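Local coordinates for phosphate-binding protein (Xanthomonas axonopodis pv. citri, PDB 5UB3), which probably acts as a periplasmic ligand-binding receptor of the phosphonate-binding family that works as a pair with a diguanylate cyclase, at residues L5-I10 against P23-V28; V29-E34 against R229-Q234; E41-P46 against S52-R57. All blocks are in the same frame, centred on the assembly; numbering follows the deposited sequence.

Overall arrangement
From the N terminus, contact 1 closes a short, mostly helical loop by laying the end of helix 14-28 along strand 4-8. Contact 2 opens at the very next residue and spans 194 intervening residues, bringing the turn after that helix against helix 222-235 from late in the chain. Nested inside this long loop, contact 3 is again local, joining the chain running out of strand 39-42 to helix 48-56. Contacts 1 and 2 share a hydrophobic seam where Leu24 and Val28 meet Leu232. Contacts 1 and 3 are joined by backbone pairing of the parallel strands 4-8 and 39-42, whereas contacts 2 and 3 do not touch. All three lie in the same lobe.

Contact 1. Residues L5-I10 against P23-V28; sequences LVLGRI and PLLDYV
Leu5 and Val28 make the closest approach between strand 4-8 and the last turns of helix 14-28, with Leu5 CD2 lying 3.6 Å from Val28 CG1. The two side chains cross at about a right angle. One helical turn earlier, Leu25 and Leu7 slide past each other in opposite directions: Leu25 CD1 reaches Leu7 CB at 3.9 Å, and Leu7 CD2 comes equally close to Leu25 CB. The same Leu25 CD1 also lies 3.8 Å from the backbone O of Leu5, and so touches both strand leucines. With chi1 at -176°, CG of Leu25 lies opposite the backbone N, and chi2 of 70° then sets CD1 against the strand. Beyond this shell, Trp62 of the adjacent strand touches both Leu5 and Leu7, while Leu228 and Leu232 of helix 222-235 pack on Val28. Strand and helix run nearly antiparallel, at 155°, as successive elements of the beta-alpha-beta unit formed by strand 4-8, helix 14-28 and strand 39-42, a unit common in periplasmic binding proteins. With no hydrogen bond between the segments and every touching residue buried, the contact depends on the shape and burial of aliphatic side chains.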
loop_
_atom_site.group_PDB
_atom_site.type_symbol
_atom_site.label_atom_id
_atom_site.label_comp_id
_atom_site.label_asym_id
_atom_site.label_seq_id
_atom_site.Cartn_x
_atom_site.Cartn_y
_atom_site.Cartn_z
ATOM N N LEU A 5 13.911 18.894 -2.493
ATOM C CA LEU A 5 13.513 17.471 -2.332
ATOM C C LEU A 5 12.018 17.394 -2.098
ATOM O O LEU A 5 11.503 17.967 -1.160
ATOM C CB LEU A 5 14.240 16.820 -1.152
ATOM C CG LEU A 5 13.943 15.351 -0.888
ATOM C CD1 LEU A 5 14.496 14.544 -2.047
ATOM C CD2 LEU A 5 14.572 14.878 0.416
ATOM N N VAL A 6 11.326 16.692 -2.968
ATOM C CA VAL A 6 9.884 16.567 -2.870
ATOM C C VAL A 6 9.483 15.155 -2.404
ATOM O O VAL A 6 9.774 14.175 -3.085
ATOM C CB VAL A 6 9.203 16.887 -4.241
ATOM C CG1 VAL A 6 7.722 16.990 -3.996
ATOM C CG2 VAL A 6 9.734 18.206 -4.791
ATOM N N LEU A 7 8.803 15.078 -1.269
ATOM C CA LEU A 7 8.402 13.807 -0.665
ATOM C C LEU A 7 6.935 13.683 -0.944
ATOM O O LEU A 7 6.168 14.661 -0.826
ATOM C CB LEU A 7 8.644 13.795 0.834
ATOM C CG LEU A 7 7.991 12.770 1.780
ATOM C CD1 LEU A 7 8.334 11.330 1.499
ATOM C CD2 LEU A 7 8.378 13.132 3.199
ATOM N N GLY A 8 6.517 12.474 -1.279
ATOM C CA GLY A 8 5.110 12.284 -1.550
ATOM C C GLY A 8 4.619 10.917 -1.125
ATOM O O GLY A 8 5.335 10.146 -0.562
ATOM N N ARG A 9 3.356 10.670 -1.434
ATOM C CA ARG A 9 2.756 9.368 -1.417
ATOM C C ARG A 9 1.434 9.486 -2.170
ATOM O O ARG A 9 0.892 10.577 -2.382
ATOM C CB ARG A 9 2.456 8.843 0.014
ATOM C CG ARG A 9 1.471 9.702 0.796
ATOM C CD ARG A 9 0.948 8.942 2.008
ATOM N NE ARG A 9 0.002 7.908 1.626
ATOM C CZ ARG A 9 -0.721 7.187 2.480
ATOM N NH1 ARG A 9 -0.618 7.395 3.782
ATOM N NH2 ARG A 9 -1.537 6.240 2.039
ATOM N N ILE A 10 0.915 8.334 -2.536
ATOM C CA ILE A 10 -0.427 8.240 -3.043
ATOM C C ILE A 10 -1.338 8.398 -1.865
ATOM O O ILE A 10 -1.162 7.707 -0.864
ATOM C CB ILE A 10 -0.649 6.861 -3.685
ATOM C CG1 ILE A 10 0.368 6.630 -4.855
ATOM C CG2 ILE A 10 -2.082 6.742 -4.178
ATOM C CD1 ILE A 10 0.443 5.181 -5.268
ATOM N N PRO A 23 7.080 16.202 9.072
ATOM C CA PRO A 23 8.137 16.051 10.092
ATOM C C PRO A 23 9.411 15.334 9.618
ATOM O O PRO A 23 10.519 15.819 9.875
ATOM C CB PRO A 23 7.450 15.267 11.197
ATOM C CG PRO A 23 6.001 15.592 11.046
ATOM C CD PRO A 23 5.786 15.655 9.563
ATOM N N LEU A 24 9.280 14.209 8.897
ATOM C CA LEU A 24 10.497 13.509 8.453
ATOM C C LEU A 24 11.211 14.287 7.348
ATOM O O LEU A 24 12.461 14.299 7.311
ATOM C CB LEU A 24 10.185 12.077 8.014
ATOM C CG LEU A 24 11.385 11.257 7.566
ATOM C CD1 LEU A 24 12.351 11.103 8.745
ATOM C CD2 LEU A 24 10.976 9.897 6.988
ATOM N N LEU A 25 10.443 14.945 6.476
ATOM C CA LEU A 25 11.020 15.806 5.437
ATOM C C LEU A 25 11.827 16.903 6.093
ATOM O O LEU A 25 12.930 17.153 5.678
ATOM C CB LEU A 25 9.955 16.410 4.555
ATOM C CG LEU A 25 10.419 17.252 3.390
ATOM C CD1 LEU A 25 11.094 16.414 2.298
ATOM C CD2 LEU A 25 9.259 18.079 2.856
ATOM N N ASP A 26 11.292 17.511 7.151
ATOM C CA ASP A 26 12.032 18.539 7.939
ATOM C C ASP A 26 13.271 18.013 8.621
ATOM O O ASP A 26 14.237 18.727 8.720
ATOM C CB ASP A 26 11.143 19.233 8.941
ATOM C CG ASP A 26 10.093 20.106 8.262
ATOM O OD1 ASP A 26 10.147 20.274 7.039
ATOM O OD2 ASP A 26 9.214 20.618 8.927
ATOM N N TYR A 27 13.259 16.763 9.013
ATOM C CA TYR A 27 14.465 16.090 9.500
ATOM C C TYR A 27 15.472 15.812 8.354
ATOM O O TYR A 27 16.697 16.056 8.493
ATOM C CB TYR A 27 14.056 14.813 10.229
ATOM C CG TYR A 27 15.224 14.014 10.665
ATOM C CD1 TYR A 27 15.788 13.078 9.802
ATOM C CD2 TYR A 27 15.803 14.207 11.925
ATOM C CE1 TYR A 27 16.895 12.343 10.174
ATOM C CE2 TYR A 27 16.900 13.456 12.312
ATOM C CZ TYR A 27 17.436 12.527 11.432
ATOM O OH TYR A 27 18.521 11.750 11.729
ATOM N N VAL A 28 14.972 15.351 7.210
ATOM C CA VAL A 28 15.861 14.926 6.107
ATOM C C VAL A 28 16.599 16.115 5.429
ATOM O O VAL A 28 17.815 16.081 5.203
ATOM C CB VAL A 28 15.035 14.118 5.080
ATOM C CG1 VAL A 28 15.707 13.971 3.745
ATOM C CG2 VAL A 28 14.718 12.751 5.697
#

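Contact 2. Residues V29-E34 against R229-Q234; sequences VPRMRE and RVVLLQ
Val231 of helix 222-235 presents its two methyl groups to the backbone and CB of Arg31, in the turn that follows helix 14-28. The tighter part of the contact is here: Val231 CG2 lies 3.7 Å from the carbonyl O of Arg31 and 4.0 Å from Arg31 CB, while Val231 CG1 approaches that same CB at 4.2 Å. Met32 adds a looser touch, its SD standing 4.3 Å from Val231 CG2. The Met32 chain points in toward the helix, with CE bent back along it, and Val224, Arg227 and Leu228 of the preceding helical turns border it, so that it is buried. Met32 N also donates to Val29 O at 3.0 Å, an i to i-3 bond within the segment.

In this lobe of the periplasmic binding protein fold, helix 222-235 lies beside helix 14-28, and Val231 touches Val28 as well as the turn. The contact thus continues the packing of the two helices into residues 29-34.

On the more open side the character changes. The CB of Arg31 faces Val231, but with CG anti to the carbonyl carbon (chi1 -68°) and the chain extended from CG to NE, the guanidinium is led away from the valine. Its NH1 donates to Tyr27 O, and it makes a cation-pi contact with the Tyr27 ring. Away from the guanidinium, Glu34 OE1 lies 3.0 Å from Arg31 O; both are acceptors and no bond joins them. Arg227 probably eases their repulsion, since its NH2 donates to Arg31 O and its NE forms a salt bridge with Glu34 OE1. Glu34 itself is exposed, in contrast to the buried Val231 and Met32.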
loop_
_atom_site.group_PDB
_atom_site.type_symbol
_atom_site.label_atom_id
_atom_site.label_comp_id
_atom_site.label_asym_id
_atom_site.label_seq_id
_atom_site.Cartn_x
_atom_site.Cartn_y
_atom_site.Cartn_z
ATOM N N VAL A 29 15.838 17.154 5.128
ATOM C CA VAL A 29 16.293 18.269 4.262
ATOM C C VAL A 29 17.590 18.899 4.735
ATOM O O VAL A 29 18.583 18.935 3.966
ATOM C CB VAL A 29 15.151 19.282 3.981
ATOM C CG1 VAL A 29 15.629 20.638 3.374
ATOM C CG2 VAL A 29 14.143 18.666 3.032
ATOM N N PRO A 30 17.636 19.314 5.995
ATOM C CA PRO A 30 18.925 19.884 6.432
ATOM C C PRO A 30 20.082 18.929 6.310
ATOM O O PRO A 30 21.218 19.357 6.079
ATOM C CB PRO A 30 18.702 20.180 7.894
ATOM C CG PRO A 30 17.231 20.299 8.059
ATOM C CD PRO A 30 16.574 19.486 6.997
ATOM N N ARG A 31 19.815 17.635 6.445
ATOM C CA ARG A 31 20.891 16.649 6.365
ATOM C C ARG A 31 21.326 16.281 4.963
ATOM O O ARG A 31 22.203 15.441 4.796
ATOM C CB ARG A 31 20.517 15.410 7.176
ATOM C CG ARG A 31 20.485 15.760 8.638
ATOM C CD ARG A 31 19.602 14.800 9.444
ATOM N NE ARG A 31 19.678 15.141 10.883
ATOM C CZ ARG A 31 18.944 16.061 11.518
ATOM N NH1 ARG A 31 18.029 16.809 10.892
ATOM N NH2 ARG A 31 19.133 16.237 12.832
ATOM N N MET A 32 20.780 16.956 3.952
ATOM C CA MET A 32 21.121 16.688 2.572
ATOM C C MET A 32 21.795 17.913 1.937
ATOM O O MET A 32 21.914 17.967 0.719
ATOM C CB MET A 32 19.841 16.444 1.770
ATOM C CG MET A 32 18.869 15.374 2.270
ATOM S SD MET A 32 19.186 13.813 1.489
ATOM C CE MET A 32 18.965 14.019 -0.268
ATOM N N ARG A 33 22.203 18.901 2.726
ATOM C CA ARG A 33 22.765 20.127 2.136
ATOM C C ARG A 33 23.970 19.894 1.299
ATOM O O ARG A 33 24.174 20.547 0.280
ATOM C CB ARG A 33 23.131 21.159 3.194
ATOM C CG ARG A 33 23.160 22.521 2.537
ATOM C CD ARG A 33 23.717 23.583 3.437
ATOM N NE ARG A 33 23.769 24.809 2.662
ATOM C CZ ARG A 33 22.715 25.580 2.410
ATOM N NH1 ARG A 33 21.484 25.296 2.871
ATOM N NH2 ARG A 33 22.904 26.660 1.683
ATOM N N GLU A 34 24.762 18.920 1.718
ATOM C CA GLU A 34 26.002 18.615 1.044
ATOM C C GLU A 34 25.773 17.956 -0.342
ATOM O O GLU A 34 26.716 17.853 -1.120
ATOM C CB GLU A 34 26.945 17.850 1.996
ATOM C CG GLU A 34 26.794 16.328 2.039
ATOM C CD GLU A 34 26.006 15.733 3.207
ATOM O OE1 GLU A 34 24.757 16.011 3.320
ATOM O OE2 GLU A 34 26.658 14.930 3.947
ATOM N N ARG A 229 19.502 7.771 1.165
ATOM C CA ARG A 229 19.583 6.424 1.690
ATOM C C ARG A 229 20.350 6.469 3.002
ATOM O O ARG A 229 19.909 5.944 3.996
ATOM C CB ARG A 229 20.271 5.484 0.690
ATOM C CG ARG A 229 20.094 4.045 1.142
ATOM C CD ARG A 229 20.720 2.978 0.292
ATOM N NE ARG A 229 20.101 2.890 -1.021
ATOM C CZ ARG A 229 20.569 3.490 -2.107
ATOM N NH1 ARG A 229 21.638 4.274 -2.018
ATOM N NH2 ARG A 229 19.983 3.292 -3.296
ATOM N N VAL A 230 21.502 7.127 2.989
ATOM C CA VAL A 230 22.315 7.215 4.203
ATOM C C VAL A 230 21.499 7.917 5.259
ATOM O O VAL A 230 21.395 7.403 6.425
ATOM C CB VAL A 230 23.677 7.874 3.923
ATOM C CG1 VAL A 230 24.435 8.127 5.222
ATOM C CG2 VAL A 230 24.514 6.975 3.014
ATOM N N VAL A 231 20.841 9.012 4.894
ATOM C CA VAL A 231 20.154 9.772 5.946
ATOM C C VAL A 231 19.006 8.947 6.589
ATOM O O VAL A 231 18.813 8.941 7.801
ATOM C CB VAL A 231 19.618 11.100 5.391
ATOM C CG1 VAL A 231 18.677 11.749 6.365
ATOM C CG2 VAL A 231 20.765 12.031 5.058
ATOM N N LEU A 232 18.225 8.268 5.761
ATOM C CA LEU A 232 17.125 7.470 6.282
ATOM C C LEU A 232 17.631 6.305 7.151
ATOM O O LEU A 232 17.134 6.079 8.262
ATOM C CB LEU A 232 16.267 6.959 5.106
ATOM C CG LEU A 232 15.475 8.124 4.533
ATOM C CD1 LEU A 232 14.738 7.673 3.292
ATOM C CD2 LEU A 232 14.537 8.782 5.546
ATOM N N LEU A 233 18.662 5.647 6.672
ATOM C CA LEU A 233 19.272 4.587 7.421
ATOM C C LEU A 233 19.727 5.062 8.792
ATOM O O LEU A 233 19.558 4.349 9.767
ATOM C CB LEU A 233 20.426 4.008 6.656
ATOM C CG LEU A 233 20.111 2.952 5.625
ATOM C CD1 LEU A 233 21.375 2.694 4.832
ATOM C CD2 LEU A 233 19.609 1.640 6.291
ATOM N N GLN A 234 20.262 6.274 8.883
ATOM C CA GLN A 234 20.704 6.803 10.158
ATOM C C GLN A 234 19.550 7.275 11.025
ATOM O O GLN A 234 19.725 7.416 12.182
ATOM C CB GLN A 234 21.730 7.942 9.935
ATOM C CG GLN A 234 23.132 7.390 9.689
ATOM C CD GLN A 234 24.124 8.371 9.040
ATOM O OE1 GLN A 234 23.904 9.583 8.984
ATOM N NE2 GLN A 234 25.239 7.834 8.547
#

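Contact 3. Residues E41-P46 against S52-R57; sequences EILMAP and SSYLRR
Met44 O and the Tyr54 hydroxyl are joined through a single water molecule, which donates to Met44 O at 2.7 Å. The same water is hydrogen-bonded to Tyr54 OH at 2.8 Å, and it lies in the plane of the phenol ring. Met44 O itself also sits at that ring's edge, 3.5 Å from Tyr54 CE2, so the carbonyl meets the rim of the aromatic ring while the water bridges to the hydroxyl.

One face of the ring belongs to Leu43. Its CD2 stands 3.9 Å from the Tyr54 ring centroid and only 10° off the ring normal, a CH-pi contact over the middle of the ring. A chi1 of -175° turns Leu43 CG away from its backbone N and toward the ring, which the side chain crosses at about a right angle. Ala45 contributes its CB from an oblique direction, 3.7 Å from Tyr54 CE2. Three successive residues of the chain leaving strand 39-42 thus meet the ring around its CE2 atom, one over the face, one at the edge and one obliquely.

Behind this shell, Val60 touches both Leu43 and Tyr54, and backbone hydrogen bonds to Leu7 and Arg9 tie Leu43 and Ala45 to the chain of strand 4-8 and its extension. Leu43 points toward helix 48-56, while Ile42 packs on helix 14-28, in keeping with the helix-flanked sheets of periplasmic binding proteins. Arg57 grips Ser53 OG of helix 48-56 side-on with two nitrogens, its NE at 3.0 Å and its NH2 at 2.9 Å, with the oxygen in the guanidinium plane, a side-chain link between residues four apart. Between the segments themselves no direct hydrogen bond forms: Leu43 over the ring face and Ala45 beside it supply the packing, and one shared water provides the polar link between the tyrosine and the backbone.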
loop_
_atom_site.group_PDB
_atom_site.type_symbol
_atom_site.label_atom_id
_atom_site.label_comp_id
_atom_site.label_asym_id
_atom_site.label_seq_id
_atom_site.Cartn_x
_atom_site.Cartn_y
_atom_site.Cartn_z
ATOM N N GLU A 41 9.617 20.038 -0.192
ATOM C CA GLU A 41 8.186 20.200 -0.442
ATOM C C GLU A 41 7.471 18.860 -0.338
ATOM O O GLU A 41 8.082 17.813 -0.502
ATOM C CB GLU A 41 7.960 20.712 -1.847
ATOM C CG GLU A 41 8.125 22.210 -1.922
ATOM C CD GLU A 41 8.326 22.744 -3.302
ATOM O OE1 GLU A 41 8.215 21.996 -4.285
ATOM O OE2 GLU A 41 8.627 23.947 -3.371
ATOM N N ILE A 42 6.180 18.906 -0.073
ATOM C CA ILE A 42 5.345 17.735 -0.067
ATOM C C ILE A 42 4.434 17.822 -1.307
ATOM O O ILE A 42 3.845 18.883 -1.574
ATOM C CB ILE A 42 4.452 17.694 1.200
ATOM C CG1 ILE A 42 5.322 17.635 2.487
ATOM C CG2 ILE A 42 3.464 16.532 1.165
ATOM C CD1 ILE A 42 6.201 16.418 2.591
ATOM N N LEU A 43 4.280 16.703 -2.002
ATOM C CA LEU A 43 3.367 16.603 -3.141
ATOM C C LEU A 43 2.840 15.181 -3.175
ATOM O O LEU A 43 3.551 14.235 -3.471
ATOM C CB LEU A 43 4.024 16.939 -4.467
ATOM C CG LEU A 43 3.110 16.986 -5.703
ATOM C CD1 LEU A 43 1.895 17.903 -5.539
ATOM C CD2 LEU A 43 3.872 17.413 -6.917
ATOM N N MET A 44 1.562 15.057 -2.878
ATOM C CA MET A 44 0.920 13.776 -2.865
ATOM C C MET A 44 0.097 13.674 -4.140
ATOM O O MET A 44 -0.043 14.639 -4.880
ATOM C CB MET A 44 0.056 13.653 -1.615
ATOM C CG MET A 44 0.849 13.478 -0.355
ATOM S SD MET A 44 -0.187 13.626 1.117
ATOM C CE MET A 44 -0.296 15.407 1.264
ATOM N N ALA A 45 -0.377 12.480 -4.449
ATOM C CA ALA A 45 -1.176 12.331 -5.656
ATOM C C ALA A 45 -2.340 11.468 -5.343
ATOM O O ALA A 45 -2.231 10.641 -4.495
ATOM C CB ALA A 45 -0.345 11.757 -6.799
ATOM N N PRO A 46 -3.471 11.665 -6.033
ATOM C CA PRO A 46 -4.660 10.805 -5.732
ATOM C C PRO A 46 -4.527 9.322 -6.078
ATOM O O PRO A 46 -5.223 8.489 -5.493
ATOM C CB PRO A 46 -5.809 11.447 -6.563
ATOM C CG PRO A 46 -5.169 12.458 -7.485
ATOM C CD PRO A 46 -3.678 12.569 -7.184
ATOM N N SER A 52 2.842 8.349 -10.735
ATOM C CA SER A 52 3.789 7.959 -11.782
ATOM C C SER A 52 4.066 9.102 -12.723
ATOM O O SER A 52 5.216 9.317 -13.073
ATOM C CB SER A 52 3.395 6.681 -12.526
ATOM O OG SER A 52 4.212 6.496 -13.686
ATOM N N SER A 53 3.043 9.843 -13.114
ATOM C CA SER A 53 3.264 11.041 -13.922
ATOM C C SER A 53 4.143 12.096 -13.247
ATOM O O SER A 53 5.096 12.602 -13.862
ATOM C CB SER A 53 1.895 11.646 -14.315
ATOM O OG SER A 53 2.104 12.744 -15.159
ATOM N N TYR A 54 3.856 12.404 -11.984
ATOM C CA TYR A 54 4.724 13.280 -11.200
ATOM C C TYR A 54 6.146 12.803 -11.135
ATOM O O TYR A 54 7.094 13.588 -11.334
ATOM C CB TYR A 54 4.253 13.432 -9.750
ATOM C CG TYR A 54 3.035 14.243 -9.521
ATOM C CD1 TYR A 54 2.611 15.209 -10.431
ATOM C CD2 TYR A 54 2.313 14.079 -8.360
ATOM C CE1 TYR A 54 1.495 15.987 -10.187
ATOM C CE2 TYR A 54 1.192 14.832 -8.115
ATOM C CZ TYR A 54 0.796 15.801 -9.040
ATOM O OH TYR A 54 -0.299 16.562 -8.816
ATOM N N LEU A 55 6.304 11.528 -10.808
ATOM C CA LEU A 55 7.650 10.962 -10.695
ATOM C C LEU A 55 8.401 11.094 -11.989
ATOM O O LEU A 55 9.491 11.629 -11.992
ATOM C CB LEU A 55 7.571 9.501 -10.260
ATOM C CG LEU A 55 7.225 9.354 -8.761
ATOM C CD1 LEU A 55 6.800 7.911 -8.549
ATOM C CD2 LEU A 55 8.444 9.688 -7.871
ATOM N N ARG A 56 7.775 10.650 -13.081
ATOM C CA ARG A 56 8.369 10.684 -14.433
ATOM C C ARG A 56 8.719 12.128 -14.821
ATOM O O ARG A 56 9.745 12.379 -15.399
ATOM C CB ARG A 56 7.454 10.040 -15.464
ATOM C CG ARG A 56 7.955 10.210 -16.897
ATOM C CD ARG A 56 7.254 9.288 -17.851
ATOM N NE ARG A 56 5.796 9.531 -17.778
ATOM C CZ ARG A 56 4.920 8.815 -17.081
ATOM N NH1 ARG A 56 5.316 7.763 -16.415
ATOM N NH2 ARG A 56 3.609 9.165 -17.062
ATOM N N ARG A 57 7.890 13.087 -14.435
ATOM C CA ARG A 57 8.182 14.485 -14.750
ATOM C C ARG A 57 9.091 15.188 -13.741
ATOM O O ARG A 57 9.365 16.366 -13.910
ATOM C CB ARG A 57 6.881 15.240 -14.939
ATOM C CG ARG A 57 6.130 14.802 -16.192
ATOM C CD ARG A 57 4.894 15.643 -16.345
ATOM N NE ARG A 57 3.829 15.164 -15.477
ATOM C CZ ARG A 57 3.155 15.891 -14.607
ATOM N NH1 ARG A 57 3.451 17.165 -14.408
ATOM N NH2 ARG A 57 2.200 15.311 -13.890
HETATM O O HOH W 1 -1.464 16.406 -6.295
#